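Local coordinates for solute binding protein MsmE (Bacillus subtilis subsp. subtilis str. 168, PDB 4R6H) that binds melibiose, raffinose and stachyose as the solute-binding component of the MelEDC-MsmX ABC transporter, which imports these sugars, at residues F184-Y189 with A195-Q200; I234-Q239 with A395-A400. All blocks are in the same frame, centred on the assembly; numbering follows the deposited sequence.

Contact 1 (F184-Y189 with A195-Q200); sequences FWFAGY and AQYYDQ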
ATOM      1  N   PHE A 184      18.656  -4.286  -8.193  1.00 17.29           N
ATOM      2  CA  PHE A 184      17.507  -3.760  -7.430  1.00 16.28           C
ATOM      3  C   PHE A 184      17.434  -2.292  -7.703  1.00 18.08           C
ATOM      4  O   PHE A 184      18.330  -1.576  -7.360  1.00 17.70           O
ATOM      5  CB  PHE A 184      17.774  -4.058  -5.972  1.00 17.33           C
ATOM      6  CG  PHE A 184      16.658  -3.744  -5.010  1.00 16.21           C
ATOM      7  CD1 PHE A 184      15.314  -3.739  -5.395  1.00 17.25           C
ATOM      8  CD2 PHE A 184      16.955  -3.574  -3.662  1.00 16.22           C
ATOM      9  CE1 PHE A 184      14.308  -3.522  -4.464  1.00 16.91           C
ATOM     10  CE2 PHE A 184      15.948  -3.381  -2.723  1.00 18.41           C
ATOM     11  CZ  PHE A 184      14.631  -3.328  -3.133  1.00 18.20           C
ATOM     12  N   TRP A 185      16.400  -1.833  -8.377  1.00 15.52           N
ATOM     13  CA  TRP A 185      16.346  -0.475  -8.914  1.00 16.06           C
ATOM     14  C   TRP A 185      15.476   0.439  -8.107  1.00 18.32           C
ATOM     15  O   TRP A 185      14.388   0.074  -7.710  1.00 17.83           O
ATOM     16  CB  TRP A 185      15.823  -0.507 -10.357  1.00 18.19           C
ATOM     17  CG  TRP A 185      15.938   0.774 -11.117  1.00 17.29           C
ATOM     18  CD1 TRP A 185      16.970   1.170 -11.921  1.00 19.29           C
ATOM     19  CD2 TRP A 185      14.941   1.774 -11.226  1.00 17.08           C
ATOM     20  NE1 TRP A 185      16.692   2.389 -12.490  1.00 21.37           N
ATOM     21  CE2 TRP A 185      15.443   2.789 -12.092  1.00 18.49           C
ATOM     22  CE3 TRP A 185      13.669   1.935 -10.679  1.00 19.27           C
ATOM     23  CZ2 TRP A 185      14.700   3.943 -12.394  1.00 19.26           C
ATOM     24  CZ3 TRP A 185      12.946   3.070 -10.988  1.00 19.11           C
ATOM     25  CH2 TRP A 185      13.446   4.040 -11.858  1.00 17.60           C
ATOM     26  N   PHE A 186      16.008   1.627  -7.824  1.00 17.32           N
ATOM     27  CA  PHE A 186      15.290   2.700  -7.127  1.00 18.63           C
ATOM     28  C   PHE A 186      15.202   3.966  -7.934  1.00 17.35           C
ATOM     29  O   PHE A 186      16.217   4.455  -8.465  1.00 18.71           O
ATOM     30  CB  PHE A 186      16.018   3.085  -5.793  1.00 17.57           C
ATOM     31  CG  PHE A 186      15.792   2.122  -4.675  1.00 16.69           C
ATOM     32  CD1 PHE A 186      16.579   1.008  -4.552  1.00 19.99           C
ATOM     33  CD2 PHE A 186      14.791   2.327  -3.758  1.00 18.84           C
ATOM     34  CE1 PHE A 186      16.386   0.102  -3.519  1.00 21.08           C
ATOM     35  CE2 PHE A 186      14.580   1.452  -2.716  1.00 21.03           C
ATOM     36  CZ  PHE A 186      15.386   0.320  -2.599  1.00 20.85           C
ATOM     37  N   ALA A 187      14.017   4.527  -7.932  1.00 18.19           N
ATOM     38  CA  ALA A 187      13.817   5.872  -8.482  1.00 16.92           C
ATOM     39  C   ALA A 187      14.087   6.887  -7.332  1.00 16.99           C
ATOM     40  O   ALA A 187      13.163   7.524  -6.836  1.00 18.83           O
ATOM     41  CB  ALA A 187      12.424   6.025  -9.048  1.00 18.28           C
ATOM     42  N   GLY A 188      15.365   7.028  -6.959  1.00 18.01           N
ATOM     43  CA  GLY A 188      15.750   7.711  -5.753  1.00 20.42           C
ATOM     44  C   GLY A 188      15.585   9.219  -5.855  1.00 19.60           C
ATOM     45  O   GLY A 188      15.686   9.914  -4.848  1.00 19.31           O
ATOM     46  N   TYR A 189      15.344   9.764  -7.048  1.00 18.66           N
ATOM     47  CA  TYR A 189      14.987  11.171  -7.154  1.00 19.42           C
ATOM     48  C   TYR A 189      13.788  11.503  -6.287  1.00 19.46           C
ATOM     49  O   TYR A 189      13.675  12.641  -5.697  1.00 22.46           O
ATOM     50  CB  TYR A 189      14.706  11.549  -8.619  1.00 19.84           C
ATOM     51  CG  TYR A 189      14.529  13.025  -8.821  1.00 20.26           C
ATOM     52  CD1 TYR A 189      15.630  13.813  -9.100  1.00 23.26           C
ATOM     53  CD2 TYR A 189      13.289  13.601  -8.728  1.00 23.28           C
ATOM     54  CE1 TYR A 189      15.485  15.177  -9.291  1.00 23.37           C
ATOM     55  CE2 TYR A 189      13.108  14.978  -8.925  1.00 28.27           C
ATOM     56  CZ  TYR A 189      14.234  15.757  -9.192  1.00 27.25           C
ATOM     57  OH  TYR A 189      14.088  17.128  -9.390  1.00 33.47           O
ATOM     58  N   ALA A 195      11.331   5.531   1.142  1.00 17.63           N
ATOM     59  CA  ALA A 195      10.361   5.303   2.165  1.00 19.78           C
ATOM     60  C   ALA A 195       9.681   3.959   1.998  1.00 17.79           C
ATOM     61  O   ALA A 195       9.379   3.262   2.983  1.00 18.00           O
ATOM     62  CB  ALA A 195       9.335   6.435   2.242  1.00 20.52           C
ATOM     63  N   GLN A 196       9.366   3.603   0.762  1.00 18.27           N
ATOM     64  CA  GLN A 196       8.689   2.343   0.509  1.00 16.62           C
ATOM     65  C   GLN A 196       9.535   1.139   0.990  1.00 17.45           C
ATOM     66  O   GLN A 196       9.014   0.157   1.538  1.00 18.63           O
ATOM     67  CB  GLN A 196       8.366   2.206  -0.987  1.00 18.88           C
ATOM     68  CG  GLN A 196       7.574   0.956  -1.277  1.00 21.18           C
ATOM     69  CD  GLN A 196       6.967   0.856  -2.655  1.00 31.31           C
ATOM     70  OE1 GLN A 196       7.005   1.789  -3.441  1.00 37.97           O
ATOM     71  NE2 GLN A 196       6.342  -0.296  -2.928  1.00 30.45           N
ATOM     72  N   TYR A 197      10.836   1.229   0.716  1.00 16.40           N
ATOM     73  CA  TYR A 197      11.779   0.203   1.167  1.00 18.62           C
ATOM     74  C   TYR A 197      11.726   0.060   2.697  1.00 17.41           C
ATOM     75  O   TYR A 197      11.577  -1.045   3.253  1.00 17.46           O
ATOM     76  CB  TYR A 197      13.207   0.537   0.657  1.00 17.28           C
ATOM     77  CG  TYR A 197      14.286  -0.179   1.416  1.00 17.61           C
ATOM     78  CD1 TYR A 197      14.604  -1.517   1.141  1.00 20.56           C
ATOM     79  CD2 TYR A 197      14.923   0.451   2.460  1.00 16.91           C
ATOM     80  CE1 TYR A 197      15.569  -2.189   1.903  1.00 20.61           C
ATOM     81  CE2 TYR A 197      15.867  -0.206   3.228  1.00 18.60           C
ATOM     82  CZ  TYR A 197      16.216  -1.506   2.914  1.00 19.49           C
ATOM     83  OH  TYR A 197      17.158  -2.159   3.700  1.00 20.51           O
ATOM     84  N   TYR A 198      11.925   1.180   3.374  1.00 17.54           N
ATOM     85  CA  TYR A 198      11.919   1.153   4.835  1.00 18.90           C
ATOM     86  C   TYR A 198      10.597   0.655   5.385  1.00 18.67           C
ATOM     87  O   TYR A 198      10.560  -0.152   6.317  1.00 17.89           O
ATOM     88  CB  TYR A 198      12.247   2.503   5.413  1.00 20.17           C
ATOM     89  CG  TYR A 198      13.706   2.920   5.434  1.00 19.51           C
ATOM     90  CD1 TYR A 198      14.654   2.224   6.188  1.00 20.86           C
ATOM     91  CD2 TYR A 198      14.127   4.089   4.818  1.00 21.89           C
ATOM     92  CE1 TYR A 198      15.981   2.646   6.261  1.00 20.68           C
ATOM     93  CE2 TYR A 198      15.433   4.514   4.904  1.00 23.92           C
ATOM     94  CZ  TYR A 198      16.353   3.809   5.648  1.00 22.77           C
ATOM     95  OH  TYR A 198      17.654   4.276   5.694  1.00 22.59           O
ATOM     96  N   ASP A 199       9.497   1.203   4.858  1.00 19.24           N
ATOM     97  CA  ASP A 199       8.176   0.887   5.378  1.00 17.45           C
ATOM     98  C   ASP A 199       7.846  -0.593   5.211  1.00 18.64           C
ATOM     99  O   ASP A 199       7.377  -1.254   6.176  1.00 17.89           O
ATOM    100  CB  ASP A 199       7.133   1.799   4.670  1.00 18.84           C
ATOM    101  CG  ASP A 199       5.880   2.022   5.466  1.00 30.26           C
ATOM    102  OD1 ASP A 199       5.844   1.814   6.664  1.00 23.50           O
ATOM    103  OD2 ASP A 199       4.939   2.545   4.872  1.00 34.93           O
ATOM    104  N   GLN A 200       8.056  -1.148   4.018  1.00 16.88           N
ATOM    105  CA  GLN A 200       7.720  -2.530   3.791  1.00 15.70           C
ATOM    106  C   GLN A 200       8.577  -3.451   4.652  1.00 17.70           C
ATOM    107  O   GLN A 200       8.049  -4.358   5.263  1.00 17.19           O
ATOM    108  CB  GLN A 200       7.852  -2.976   2.326  1.00 17.35           C
ATOM    109  CG  GLN A 200       6.712  -2.567   1.442  1.00 24.75           C
ATOM    110  CD  GLN A 200       6.802  -3.097   0.015  1.00 17.43           C
ATOM    111  OE1 GLN A 200       6.516  -2.358  -0.909  1.00 23.34           O
ATOM    112  NE2 GLN A 200       7.022  -4.399  -0.144  1.00 20.08           N
TER

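Contact 2 (I234-Q239 with A395-A400); sequences ILKQMQ and AADILA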
ATOM      1  N   ILE A 234      21.566  -2.499   5.551  1.00 18.98           N
ATOM      2  CA  ILE A 234      21.297  -3.267   4.345  1.00 19.57           C
ATOM      3  C   ILE A 234      21.292  -2.354   3.112  1.00 20.07           C
ATOM      4  O   ILE A 234      21.886  -2.630   2.077  1.00 18.92           O
ATOM      5  CB  ILE A 234      19.975  -4.027   4.465  1.00 19.06           C
ATOM      6  CG1 ILE A 234      20.048  -5.166   5.497  1.00 21.21           C
ATOM      7  CG2 ILE A 234      19.618  -4.587   3.079  1.00 20.47           C
ATOM      8  CD1 ILE A 234      21.134  -6.210   5.216  1.00 22.63           C
ATOM      9  N   LEU A 235      20.638  -1.197   3.225  1.00 17.70           N
ATOM     10  CA  LEU A 235      20.579  -0.265   2.093  1.00 19.62           C
ATOM     11  C   LEU A 235      21.977   0.240   1.707  1.00 17.71           C
ATOM     12  O   LEU A 235      22.319   0.321   0.557  1.00 19.04           O
ATOM     13  CB  LEU A 235      19.616   0.899   2.399  1.00 20.21           C
ATOM     14  CG  LEU A 235      19.253   1.826   1.231  1.00 23.77           C
ATOM     15  CD1 LEU A 235      18.732   1.020   0.053  1.00 23.95           C
ATOM     16  CD2 LEU A 235      18.255   2.903   1.698  1.00 22.77           C
ATOM     17  N   LYS A 236      22.799   0.512   2.712  1.00 18.09           N
ATOM     18  CA  LYS A 236      24.160   0.945   2.495  1.00 20.45           C
ATOM     19  C   LYS A 236      25.015  -0.170   1.889  1.00 17.97           C
ATOM     20  O   LYS A 236      25.793   0.136   0.987  1.00 20.06           O
ATOM     21  CB  LYS A 236      24.774   1.471   3.800  1.00 20.29           C
ATOM     22  CG  LYS A 236      26.142   2.147   3.561  1.00 22.86           C
ATOM     23  CD  LYS A 236      25.939   3.456   2.800  1.00 33.96           C
ATOM     24  CE  LYS A 236      27.248   4.197   2.598  1.00 52.96           C
ATOM     25  NZ  LYS A 236      26.998   5.483   1.907  1.00 43.01           N
ATOM     26  N   GLN A 237      24.821  -1.401   2.354  1.00 19.88           N
ATOM     27  CA  GLN A 237      25.444  -2.576   1.698  1.00 18.75           C
ATOM     28  C   GLN A 237      25.094  -2.665   0.230  1.00 23.70           C
ATOM     29  O   GLN A 237      25.951  -2.808  -0.657  1.00 23.26           O
ATOM     30  CB  GLN A 237      25.018  -3.844   2.383  1.00 21.61           C
ATOM     31  CG  GLN A 237      25.591  -4.003   3.747  1.00 24.36           C
ATOM     32  CD  GLN A 237      24.956  -5.153   4.482  1.00 25.10           C
ATOM     33  OE1 GLN A 237      24.502  -6.156   3.868  1.00 24.60           O
ATOM     34  NE2 GLN A 237      24.913  -5.034   5.802  1.00 28.09           N
ATOM     35  N   MET A 238      23.815  -2.501  -0.072  1.00 20.98           N
ATOM     36  CA  MET A 238      23.397  -2.581  -1.466  1.00 21.23           C
ATOM     37  C   MET A 238      24.037  -1.481  -2.282  1.00 22.64           C
ATOM     38  O   MET A 238      24.462  -1.695  -3.396  1.00 23.88           O
ATOM     39  CB  MET A 238      21.859  -2.479  -1.557  1.00 22.05           C
ATOM     40  CG  MET A 238      21.173  -3.642  -0.891  1.00 20.53           C
ATOM     41  SD  MET A 238      19.365  -3.389  -0.797  1.00 24.77           S
ATOM     42  CE  MET A 238      18.817  -5.014  -0.316  1.00 24.22           C
ATOM     43  N   GLN A 239      24.082  -0.262  -1.753  1.00 19.58           N
ATOM     44  CA  GLN A 239      24.741   0.811  -2.472  1.00 23.28           C
ATOM     45  C   GLN A 239      26.231   0.507  -2.689  1.00 28.37           C
ATOM     46  O   GLN A 239      26.758   0.547  -3.799  1.00 24.99           O
ATOM     47  CB  GLN A 239      24.576   2.111  -1.698  1.00 24.26           C
ATOM     48  CG  GLN A 239      25.176   3.312  -2.387  1.00 29.64           C
ATOM     49  CD  GLN A 239      25.457   4.450  -1.424  1.00 30.97           C
ATOM     50  OE1 GLN A 239      26.093   4.247  -0.390  1.00 43.22           O
ATOM     51  NE2 GLN A 239      25.006   5.644  -1.766  1.00 39.76           N
ATOM     52  N   ALA A 395      21.513   7.535   0.510  1.00 24.00           N
ATOM     53  CA  ALA A 395      21.938   7.226  -0.855  1.00 25.27           C
ATOM     54  C   ALA A 395      22.873   8.295  -1.394  1.00 30.81           C
ATOM     55  O   ALA A 395      23.746   8.018  -2.235  1.00 32.77           O
ATOM     56  CB  ALA A 395      20.735   7.069  -1.787  1.00 26.23           C
ATOM     57  N   ALA A 396      22.677   9.526  -0.916  1.00 24.82           N
ATOM     58  CA  ALA A 396      23.509  10.643  -1.334  1.00 30.25           C
ATOM     59  C   ALA A 396      24.792  10.780  -0.477  1.00 24.47           C
ATOM     60  O   ALA A 396      25.538  11.721  -0.666  1.00 26.74           O
ATOM     61  CB  ALA A 396      22.697  11.924  -1.291  1.00 27.70           C
ATOM     62  N   ASP A 397      25.045   9.863   0.443  1.00 24.29           N
ATOM     63  CA  ASP A 397      26.254   9.839   1.266  1.00 27.68           C
ATOM     64  C   ASP A 397      26.333  11.016   2.234  1.00 27.77           C
ATOM     65  O   ASP A 397      27.432  11.373   2.727  1.00 35.13           O
ATOM     66  CB  ASP A 397      27.546   9.739   0.419  1.00 34.73           C
ATOM     67  CG  ASP A 397      27.634   8.448  -0.385  1.00 60.97           C
ATOM     68  OD1 ASP A 397      26.937   7.472  -0.049  1.00 36.96           O
ATOM     69  OD2 ASP A 397      28.414   8.411  -1.359  1.00 50.61           O
ATOM     70  N   ILE A 398      25.176  11.564   2.577  1.00 22.39           N
ATOM     71  CA  ILE A 398      25.082  12.671   3.548  1.00 24.82           C
ATOM     72  C   ILE A 398      25.006  12.140   5.001  1.00 29.73           C
ATOM     73  O   ILE A 398      25.622  12.722   5.901  1.00 30.46           O
ATOM     74  CB  ILE A 398      23.890  13.582   3.251  1.00 25.92           C
ATOM     75  CG1 ILE A 398      24.052  14.255   1.884  1.00 30.85           C
ATOM     76  CG2 ILE A 398      23.715  14.642   4.335  1.00 31.26           C
ATOM     77  CD1 ILE A 398      22.772  14.835   1.331  1.00 33.72           C
ATOM     78  N   LEU A 399      24.266  11.039   5.224  1.00 23.86           N
ATOM     79  CA  LEU A 399      24.086  10.453   6.551  1.00 22.94           C
ATOM     80  C   LEU A 399      24.511   8.992   6.519  1.00 25.88           C
ATOM     81  O   LEU A 399      24.217   8.285   5.546  1.00 26.56           O
ATOM     82  CB  LEU A 399      22.631  10.481   6.984  1.00 24.68           C
ATOM     83  CG  LEU A 399      22.045  11.836   7.310  1.00 28.38           C
ATOM     84  CD1 LEU A 399      20.639  11.668   7.882  1.00 29.86           C
ATOM     85  CD2 LEU A 399      22.952  12.619   8.255  1.00 32.67           C
ATOM     86  N   ALA A 400      25.121   8.549   7.613  1.00 24.01           N
ATOM     87  CA  ALA A 400      25.529   7.154   7.816  1.00 30.33           C
ATOM     88  C   ALA A 400      24.450   6.411   8.604  1.00 23.18           C
ATOM     89  O   ALA A 400      23.650   7.018   9.313  1.00 21.96           O
ATOM     90  CB  ALA A 400      26.847   7.130   8.591  1.00 34.47           C
TER
HETATM   91  O   HOH W   1      25.523   7.200   3.385  1.00 39.43           O

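Contact 1 (F184-Y189 with A195-Q200)
F184, F186 and Y197 form a small buried aromatic cluster between strand 182-185 with the chain that follows it, and helix 192-206. It belongs to the hydrophobic core of one of the two alpha/beta lobes of this solute-binding protein. No hydrogen bond crosses the contact, and the burial between the segments is modest at 98 Å². The closest approach is made by the rim of F186. Its CE2 lies 3.8 Å from Y197 CB, which sits at the edge of the F186 ring and in its plane. F186 CZ lies 4.2 Å from Y197 CG, so the rim also reaches the root of the tyrosine ring. With CG anti to the backbone N (chi1 161°), the Y197 ring runs on from CB past the rims of both phenylalanines. F184 is more distant, with CE2 4.5 Å from Y197 CD1. The two phenylalanines also pack on each other. F186 CE1 stands 3.6 Å above the plane of the F184 ring, displaced toward its rim. Y197 OH is hydrogen-bonded to L231 O of helix 229-240, so the polar end of this buried ring is satisfied. That helix also packs on F184 through M238 and on Y197 through I234 and L235. Strand 265-269 runs parallel to strand 182-185 and touches F184 through M269.

Contact 2 (I234-Q239 with A395-A400)
Q239, near the end of helix 229-240, lies nearest A395, with CA atoms 7.2 Å apart, where helix 383-395 gives way to a short loop. D397 is the centre of the side-chain contact. It has left helical geometry with a positive phi of 67°, and its carboxylate reaches back to the other helix. K236 NZ makes a salt bridge to D397 OD1 at 2.8 Å, and the two side chains cross at about a right angle. The bend of the lysine chain at chi2 (69°) brings NZ round to D397 and to Q239 one turn on. K236 NZ also donates to Q239 OE1 at 2.8 Å, in the carbonyl plane and on a lone pair. A water 2.7 Å from K236 NZ accepts a third bond and donates in turn to L399 O. The ammonium group is therefore gripped by a carboxylate, an amide and a water. Q239 NE2 donates to D397 OD1 at 3.2 Å. This bond is bent, and it meets the oxygen from above the carboxylate plane. D397 OD1 thus serves both donors. Q239 NE2 also lies 2.7 Å from A395 O, but the angle is too poor for a hydrogen bond. Replacing Q239 with an alanine is likely to leave K236 NZ without its amide acceptor and D397 OD1 with one donor fewer, setting the lysine end freer to turn. The arrangement is a surface salt-bridge network built on a Schellman motif, with D397 just past the C-terminal end of helix 383-395 and A400 at the N-cap of helix 401-420.

Contact 1 and contact 2 have centres about 12 Å apart and meet through helix 229-240. The inner side of that helix packs on the aromatic cluster. Y197 OH lies 3.5 Å from I234 CB, and F184 CD2 lies 3.7 Å from M238 SD. K236 and Q239 of the same helix carry the polar network of contact 2. One contact is a buried apolar core, the other a charged patch at the surface. Their centres lie about 13 Å and 24 Å from the centre of the chain, on the same side of it. In this family the sugar binds in the cleft between the lobes, and this structure is an open conformation; neither contact involves a bound sugar.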